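Local coordinates for protein UDP-N-acetylglucosamine pyrophosphorylase (Entamoeba histolytica, PDB 3OC9) that probably catalyses the transfer of a uridylyl group from UTP to N-acetylglucosamine 1-phosphate, giving UDP-N-acetylglucosamine and diphosphate, at residues W96-N101 with E123-F128. Numbering follows the deposited sequence. Where two conformers were deposited one is given.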
# COMPACT_ATOMS: atom_id res chain seq x y z
N TRP A 96 -2.65 10.73 -9.11
CA TRP A 96 -2.97 9.91 -7.92
C TRP A 96 -4.47 9.61 -7.88
O TRP A 96 -5.29 10.54 -7.78
CB TRP A 96 -2.52 10.66 -6.63
CG TRP A 96 -2.73 9.96 -5.28
CD1 TRP A 96 -3.12 8.64 -5.05
CD2 TRP A 96 -2.53 10.54 -3.98
NE1 TRP A 96 -3.18 8.40 -3.68
CE2 TRP A 96 -2.82 9.54 -3.01
CE3 TRP A 96 -2.13 11.82 -3.54
CZ2 TRP A 96 -2.72 9.78 -1.62
CZ3 TRP A 96 -2.02 12.06 -2.15
CH2 TRP A 96 -2.31 11.03 -1.21
N PHE A 97 -4.83 8.31 -7.97
CA PHE A 97 -6.24 7.86 -7.98
C PHE A 97 -6.55 7.25 -6.59
O PHE A 97 -5.88 6.28 -6.17
CB PHE A 97 -6.46 6.86 -9.15
CG PHE A 97 -6.04 7.43 -10.50
CD1 PHE A 97 -6.89 8.32 -11.19
CD2 PHE A 97 -4.81 7.10 -11.07
CE1 PHE A 97 -6.49 8.88 -12.42
CE2 PHE A 97 -4.41 7.64 -12.31
CZ PHE A 97 -5.26 8.54 -12.99
N LEU A 98 -7.55 7.82 -5.90
CA LEU A 98 -7.87 7.43 -4.52
C LEU A 98 -9.24 6.80 -4.44
O LEU A 98 -10.26 7.47 -4.68
CB LEU A 98 -7.82 8.65 -3.58
CG LEU A 98 -6.46 9.26 -3.29
CD1 LEU A 98 -6.22 10.38 -4.28
CD2 LEU A 98 -6.42 9.79 -1.84
N MET A 99 -9.28 5.50 -4.11
CA MET A 99 -10.58 4.76 -4.05
C MET A 99 -11.33 4.98 -2.74
O MET A 99 -10.78 4.76 -1.65
CB MET A 99 -10.37 3.25 -4.31
CG MET A 99 -11.69 2.46 -4.50
SD MET A 99 -11.51 0.76 -5.15
CE MET A 99 -10.77 -0.06 -3.76
N THR A 100 -12.59 5.43 -2.88
CA THR A 100 -13.44 5.70 -1.72
C THR A 100 -14.85 5.13 -1.98
O THR A 100 -14.99 4.15 -2.74
CB THR A 100 -13.45 7.21 -1.30
OG1 THR A 100 -14.22 7.37 -0.10
CG2 THR A 100 -14.00 8.10 -2.39
N ASN A 101 -15.88 5.67 -1.34
CA ASN A 101 -17.28 5.21 -1.58
C ASN A 101 -18.26 6.38 -1.42
O ASN A 101 -17.85 7.49 -1.05
CB ASN A 101 -17.62 4.01 -0.66
CG ASN A 101 -17.57 4.37 0.83
OD1 ASN A 101 -18.34 5.19 1.31
ND2 ASN A 101 -16.65 3.74 1.55
N GLU A 123 -5.20 19.46 -10.16
CA GLU A 123 -5.40 18.73 -11.41
C GLU A 123 -4.94 17.27 -11.33
O GLU A 123 -5.30 16.47 -12.20
CB GLU A 123 -4.71 19.45 -12.57
CG GLU A 123 -5.11 20.92 -12.68
CD GLU A 123 -4.79 21.53 -14.02
OE1 GLU A 123 -3.65 21.35 -14.50
OE2 GLU A 123 -5.68 22.21 -14.58
N GLN A 124 -4.17 16.93 -10.29
CA GLN A 124 -3.56 15.57 -10.16
C GLN A 124 -4.14 14.62 -9.10
O GLN A 124 -3.69 13.48 -9.01
CB GLN A 124 -2.02 15.68 -9.99
CG GLN A 124 -1.51 15.95 -8.55
CD GLN A 124 -0.01 16.31 -8.53
OE1 GLN A 124 0.36 17.49 -8.39
NE2 GLN A 124 0.85 15.30 -8.69
N ILE A 125 -5.12 15.09 -8.31
CA ILE A 125 -5.77 14.28 -7.25
C ILE A 125 -7.15 13.86 -7.74
O ILE A 125 -7.94 14.73 -8.10
CB ILE A 125 -5.97 15.14 -5.97
CG1 ILE A 125 -4.63 15.60 -5.41
CG2 ILE A 125 -6.79 14.39 -4.91
CD1 ILE A 125 -3.88 14.50 -4.72
N HIS A 126 -7.45 12.55 -7.75
CA HIS A 126 -8.73 12.04 -8.30
C HIS A 126 -9.43 11.00 -7.39
O HIS A 126 -9.10 9.79 -7.46
CB HIS A 126 -8.52 11.42 -9.70
CG HIS A 126 -7.66 12.25 -10.62
ND1 HIS A 126 -8.18 13.21 -11.46
CD2 HIS A 126 -6.32 12.24 -10.83
CE1 HIS A 126 -7.19 13.77 -12.14
NE2 HIS A 126 -6.05 13.20 -11.79
N CYS A 127 -10.40 11.45 -6.60
CA CYS A 127 -11.20 10.53 -5.75
C CYS A 127 -12.32 9.87 -6.58
O CYS A 127 -13.02 10.56 -7.35
CB CYS A 127 -11.80 11.27 -4.53
SG CYS A 127 -10.62 11.92 -3.30
N PHE A 128 -12.46 8.54 -6.46
CA PHE A 128 -13.52 7.77 -7.18
C PHE A 128 -14.22 6.70 -6.31
O PHE A 128 -13.58 6.09 -5.46
CB PHE A 128 -12.97 7.13 -8.48
CG PHE A 128 -11.96 6.02 -8.25
CD1 PHE A 128 -10.61 6.32 -7.89
CD2 PHE A 128 -12.32 4.69 -8.41
CE1 PHE A 128 -9.68 5.28 -7.67
CE2 PHE A 128 -11.40 3.64 -8.21
CZ PHE A 128 -10.06 3.94 -7.84
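Two parallel strands of a beta-alpha-beta unit in the nucleotidyltransferase core pair here, Trp96 beside Ile125 and Met99 beside Phe128, with helix 105-114 making the crossover between them. Five backbone hydrogen bonds, alternating in direction, join the strands, from Trp96 N to Gln124 O (2.9 Å) through to Thr100 N to Phe128 O (2.8 Å). The short strand segments run at 23° to each other, consistent with the twist of a parallel sheet.

On the face that carries Phe97, Met99, His126 and Phe128, the Phe128 ring does most of the touching. Its CG sits between the backbone N and the carbonyl carbon (chi1 68°), and the ring lies against Met99 of the neighbouring strand. There Met99 CA lies over one ring face, 4.0 Å from the Phe128 centroid in a CH-pi contact, while Met99 CB meets Phe128 CZ at 3.6 Å. Met99 SD adds an oblique Met-aromatic contact. The Phe97 and His126 rings run side by side, their planes 23° apart but slid until they barely overlap; Phe97 CE1 approaches His126 CD2 at 3.7 Å. His126 NE2 is hydrogen-bonded to His95 ND1. Helices 160-166 and 169-176 pack on this side.

On the opposite face, with Trp96, Leu98, Ile125 and Cys127, and in the conformers modelled here, Ile125 CD1 comes obliquely to the Trp96 indole, 3.4 Å from CE3, and Leu98 CD1 lies above one face of that same indole, toward its rim. Trp96 NE1 hydrogen-bonds to Thr40 OG1 on the adjoining strand 36-41, and helix 68-87 packs against Trp96 and Leu98.

The backbone bonds thus set the register, whereas side-chain contact is almost wholly apolar and aromatic; the polar ends of Trp96 and His126 bond outside the two segments, to Thr40 of strand 36-41 and to His95, the first residue of strand 95-100.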